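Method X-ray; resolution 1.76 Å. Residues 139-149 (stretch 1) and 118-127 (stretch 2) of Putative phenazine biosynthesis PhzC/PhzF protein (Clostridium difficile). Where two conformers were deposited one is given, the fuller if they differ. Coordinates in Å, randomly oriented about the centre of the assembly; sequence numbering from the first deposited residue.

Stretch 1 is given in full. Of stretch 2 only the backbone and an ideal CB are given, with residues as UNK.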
# COMPACT_ATOMS: atom_id res chain seq x y z
N SER A 139 21.27 -15.28 22.89
CA SER A 139 21.70 -16.40 23.74
C SER A 139 22.36 -17.46 22.87
O SER A 139 23.39 -18.03 23.23
CB SER A 139 20.51 -17.00 24.49
OG SER A 139 19.68 -16.00 25.05
N ASP A 140 21.76 -17.71 21.69
CA ASP A 140 22.21 -18.70 20.70
C ASP A 140 21.86 -18.23 19.29
O ASP A 140 20.97 -17.39 19.10
CB ASP A 140 21.55 -20.08 20.98
CG ASP A 140 22.06 -20.80 22.22
OD1 ASP A 140 23.23 -21.23 22.22
OD2 ASP A 140 21.27 -20.96 23.18
N VAL A 141 22.55 -18.80 18.29
CA VAL A 141 22.34 -18.48 16.87
C VAL A 141 22.14 -19.81 16.11
O VAL A 141 22.96 -20.72 16.27
CB VAL A 141 23.51 -17.65 16.28
CG1 VAL A 141 23.27 -17.34 14.80
CG2 VAL A 141 23.73 -16.35 17.05
N TYR A 142 21.06 -19.91 15.31
CA TYR A 142 20.76 -21.10 14.50
C TYR A 142 20.63 -20.70 13.04
O TYR A 142 20.38 -19.52 12.72
CB TYR A 142 19.50 -21.83 15.00
CG TYR A 142 19.74 -22.58 16.29
CD1 TYR A 142 19.78 -21.90 17.52
CD2 TYR A 142 19.94 -23.96 16.30
CE1 TYR A 142 20.05 -22.58 18.70
CE2 TYR A 142 20.18 -24.65 17.48
CZ TYR A 142 20.24 -23.95 18.68
OH TYR A 142 20.48 -24.64 19.85
N SER A 143 20.84 -21.66 12.14
CA SER A 143 20.87 -21.35 10.72
C SER A 143 20.05 -22.31 9.90
O SER A 143 20.06 -23.51 10.13
CB SER A 143 22.32 -21.36 10.23
OG SER A 143 22.46 -21.07 8.85
N SER A 144 19.34 -21.76 8.90
CA SER A 144 18.53 -22.47 7.90
C SER A 144 18.40 -21.53 6.70
O SER A 144 19.37 -20.82 6.41
CB SER A 144 17.18 -22.89 8.48
OG SER A 144 16.41 -23.64 7.55
N ARG A 145 17.24 -21.47 6.02
CA ARG A 145 17.00 -20.52 4.91
C ARG A 145 17.18 -19.10 5.50
O ARG A 145 17.81 -18.22 4.90
CB ARG A 145 15.59 -20.72 4.34
CG ARG A 145 15.23 -19.73 3.23
CD ARG A 145 13.74 -19.66 3.00
NE ARG A 145 13.03 -19.06 4.14
CZ ARG A 145 11.71 -19.01 4.26
NH1 ARG A 145 11.15 -18.47 5.33
NH2 ARG A 145 10.94 -19.50 3.29
N ASP A 146 16.68 -18.93 6.73
CA ASP A 146 16.73 -17.71 7.52
C ASP A 146 17.72 -17.83 8.68
O ASP A 146 18.07 -18.95 9.10
CB ASP A 146 15.33 -17.40 8.10
CG ASP A 146 14.22 -17.37 7.07
OD1 ASP A 146 14.32 -16.56 6.12
OD2 ASP A 146 13.28 -18.17 7.19
N LEU A 147 18.16 -16.68 9.20
CA LEU A 147 19.03 -16.63 10.38
C LEU A 147 18.12 -16.57 11.60
O LEU A 147 17.16 -15.78 11.62
CB LEU A 147 19.97 -15.42 10.34
CG LEU A 147 20.92 -15.25 11.52
CD1 LEU A 147 21.96 -16.38 11.58
CD2 LEU A 147 21.67 -13.90 11.41
N ILE A 148 18.38 -17.42 12.60
CA ILE A 148 17.53 -17.48 13.79
C ILE A 148 18.33 -17.01 14.99
O ILE A 148 19.35 -17.62 15.33
CB ILE A 148 16.95 -18.90 13.98
CG1 ILE A 148 16.15 -19.33 12.72
CG2 ILE A 148 16.06 -18.96 15.25
CD1 ILE A 148 16.02 -20.79 12.53
N LEU A 149 17.84 -15.95 15.65
CA LEU A 149 18.48 -15.37 16.83
C LEU A 149 17.64 -15.62 18.05
O LEU A 149 16.51 -15.12 18.15
CB LEU A 149 18.73 -13.85 16.66
CG LEU A 149 19.45 -13.41 15.35
CD1 LEU A 149 19.52 -11.88 15.24
CD2 LEU A 149 20.85 -14.03 15.23
N UNK A 118 9.38 -30.41 8.17
CA UNK A 118 10.04 -30.09 9.44
C UNK A 118 11.50 -29.83 9.12
O UNK A 118 12.12 -30.63 8.42
CB UNK A 118 9.88 -31.21 10.47
N UNK A 119 12.04 -28.69 9.55
CA UNK A 119 13.44 -28.36 9.23
C UNK A 119 14.16 -27.92 10.51
O UNK A 119 14.24 -26.72 10.78
CB UNK A 119 13.52 -27.26 8.17
N UNK A 120 14.73 -28.87 11.27
CA UNK A 120 15.48 -28.52 12.48
C UNK A 120 16.71 -27.69 12.07
O UNK A 120 17.52 -28.18 11.26
CB UNK A 120 15.90 -29.77 13.25
N UNK A 121 16.84 -26.42 12.55
CA UNK A 121 17.99 -25.61 12.15
C UNK A 121 19.24 -26.06 12.88
O UNK A 121 19.14 -26.78 13.87
CB UNK A 121 17.73 -24.13 12.42
N UNK A 122 20.40 -25.63 12.39
CA UNK A 122 21.69 -26.01 12.94
C UNK A 122 22.30 -24.82 13.67
O UNK A 122 22.34 -23.71 13.11
CB UNK A 122 22.63 -26.51 11.84
N UNK A 123 22.83 -25.07 14.90
CA UNK A 123 23.52 -24.05 15.69
C UNK A 123 24.81 -23.62 15.00
O UNK A 123 25.57 -24.46 14.55
CB UNK A 123 23.82 -24.57 17.10
N UNK A 124 25.04 -22.30 14.90
CA UNK A 124 26.26 -21.80 14.27
C UNK A 124 26.92 -20.75 15.17
O UNK A 124 26.31 -20.29 16.14
CB UNK A 124 25.95 -21.21 12.89
N UNK A 125 28.14 -20.36 14.82
CA UNK A 125 28.88 -19.29 15.47
C UNK A 125 29.05 -18.19 14.44
O UNK A 125 29.58 -18.45 13.36
CB UNK A 125 30.23 -19.77 16.01
N UNK A 126 28.56 -16.99 14.74
CA UNK A 126 28.73 -15.86 13.83
C UNK A 126 30.14 -15.32 13.92
O UNK A 126 30.72 -15.29 15.01
CB UNK A 126 27.72 -14.75 14.14
N UNK A 127 30.67 -14.83 12.78
CA UNK A 127 31.97 -14.17 12.71
C UNK A 127 31.88 -12.83 13.46
O UNK A 127 30.77 -12.28 13.55
CB UNK A 127 32.40 -13.96 11.26

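Position 118 has nothing of stretch 1 within 5.5 Å of its ideal CB. Almost any side chain would do. It is E118.

At position 119 CA-to-CB points toward stretch 1, and the ideal CB lies 4.7 Å from OG of S144. A small polar or a branched aliphatic side chain could follow. It is I119. Its CG2 comes 3.6 Å from S144 OG, a packing contact.

Position 120 points its CB away from stretch 1, so the choice is wide. It is M120.

Position 121 is confined. Its CB points toward stretch 1, and the ideal CB is 3.3 Å from S143 O, 3.8 Å from I148 CD1 and 3.9 Å from Y142 CB. The phi of -76° and psi of 165° allow proline, and no backbone N-H here is used by stretch 1. Alanine, proline or another small residue would suit. It is P121. Its CB packs 3.7 Å from I148 CD1 and 3.9 Å from Y142 CB.

Position 122 is paired with S143 in an antiparallel bridge. Its N donates to S143 O at 3.1 Å, and its O accepts from S143 N at 2.7 Å. CB lies on the same sheet face as the S143 side chain, 4.3 Å from S143 O. Beta-branched residues suit the extended phi/psi of -108°/134°, but polar ones could also fit. It is I122, whose closest side-chain approach is CB to S143 O, 4.3 Å.

Position 123 is the non-hydrogen-bonded partner of Y142. The ideal CB sits 3.7 Å from Y142 CE2, so a side chain with methylenes could lie on the ring. The carboxylate of D140 would favour lysine, arginine or glutamine. The residue is instead E123. Its CB lies over the face of the Y142 ring, 4.1 Å from the centroid, in a CH-pi contact. Its OE2 is 2.9 Å from D140 OD1, a close approach of like charges and not a hydrogen bond. Water 1 lies 3.2 Å from E123 OE2 and accepts from V141 N at 2.9 Å.

At position 124 the backbone N donates to V141 O at 2.9 Å. CB points sideways, but V141, S143 and L147 offer carbon surface to a longer aliphatic chain. It is I124. CG1 meets V141 CG1 at 3.8 Å, CG2 meets S143 CB at 3.8 Å, and CD1 reaches L147 CD1 at 4.1 Å.

Position 125 points away, and many residues would fit. It is E125.

Position 126 points toward V141, with the ideal CB 5.2 Å from V141 CG1. That gap suits leucine, methionine or isoleucine. It is L126: CG packs 3.9 Å from V141 CG1, and CD2 lies 4.2 Å from L147 CD1.

Position 127 is out of reach of stretch 1. Stretch 1 sets no limit here, and the phi/psi of -68°/156° allow many residues. It is S127, at the N-cap position, whose side chain caps a backbone N just past the stretch.

Stretch 2 118-127: EIMPIEIELS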
# COMPACT_ATOMS: atom_id res chain seq x y z
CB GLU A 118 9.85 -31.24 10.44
CG GLU A 118 10.55 -30.97 11.76
CD GLU A 118 10.03 -31.82 12.90
OE1 GLU A 118 10.13 -33.06 12.80
OE2 GLU A 118 9.48 -31.25 13.87
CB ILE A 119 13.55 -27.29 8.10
CG1 ILE A 119 12.72 -27.64 6.83
CG2 ILE A 119 15.02 -27.01 7.72
CD1 ILE A 119 12.45 -26.44 5.88
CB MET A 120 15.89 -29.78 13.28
CG MET A 120 16.67 -29.46 14.56
SD MET A 120 15.67 -28.55 15.78
CE MET A 120 16.85 -28.27 17.02
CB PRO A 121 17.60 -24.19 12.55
CG PRO A 121 16.72 -24.38 13.77
CD PRO A 121 15.96 -25.67 13.49
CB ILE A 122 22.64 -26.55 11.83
CG1 ILE A 122 22.12 -27.91 11.28
CG2 ILE A 122 24.10 -26.66 12.34
CD1 ILE A 122 22.96 -28.54 10.20
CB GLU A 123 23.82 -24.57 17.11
CG GLU A 123 24.31 -23.51 18.08
CD GLU A 123 24.45 -23.94 19.52
OE1 GLU A 123 24.48 -25.17 19.79
OE2 GLU A 123 24.55 -23.05 20.39
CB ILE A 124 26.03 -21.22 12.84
CG1 ILE A 124 25.03 -20.02 12.85
CG2 ILE A 124 25.63 -22.31 11.83
CD1 ILE A 124 25.09 -19.06 11.63
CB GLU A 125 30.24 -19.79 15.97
CG GLU A 125 30.18 -20.51 17.31
CD GLU A 125 31.39 -21.35 17.65
OE1 GLU A 125 31.26 -22.21 18.56
OE2 GLU A 125 32.46 -21.19 17.00
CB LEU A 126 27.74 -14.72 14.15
CG LEU A 126 26.26 -15.00 13.99
CD1 LEU A 126 25.46 -13.83 14.46
CD2 LEU A 126 25.89 -15.32 12.54
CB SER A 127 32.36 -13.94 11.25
OG SER A 127 31.48 -13.01 10.64
O HOH W 1 24.96 -20.24 18.87
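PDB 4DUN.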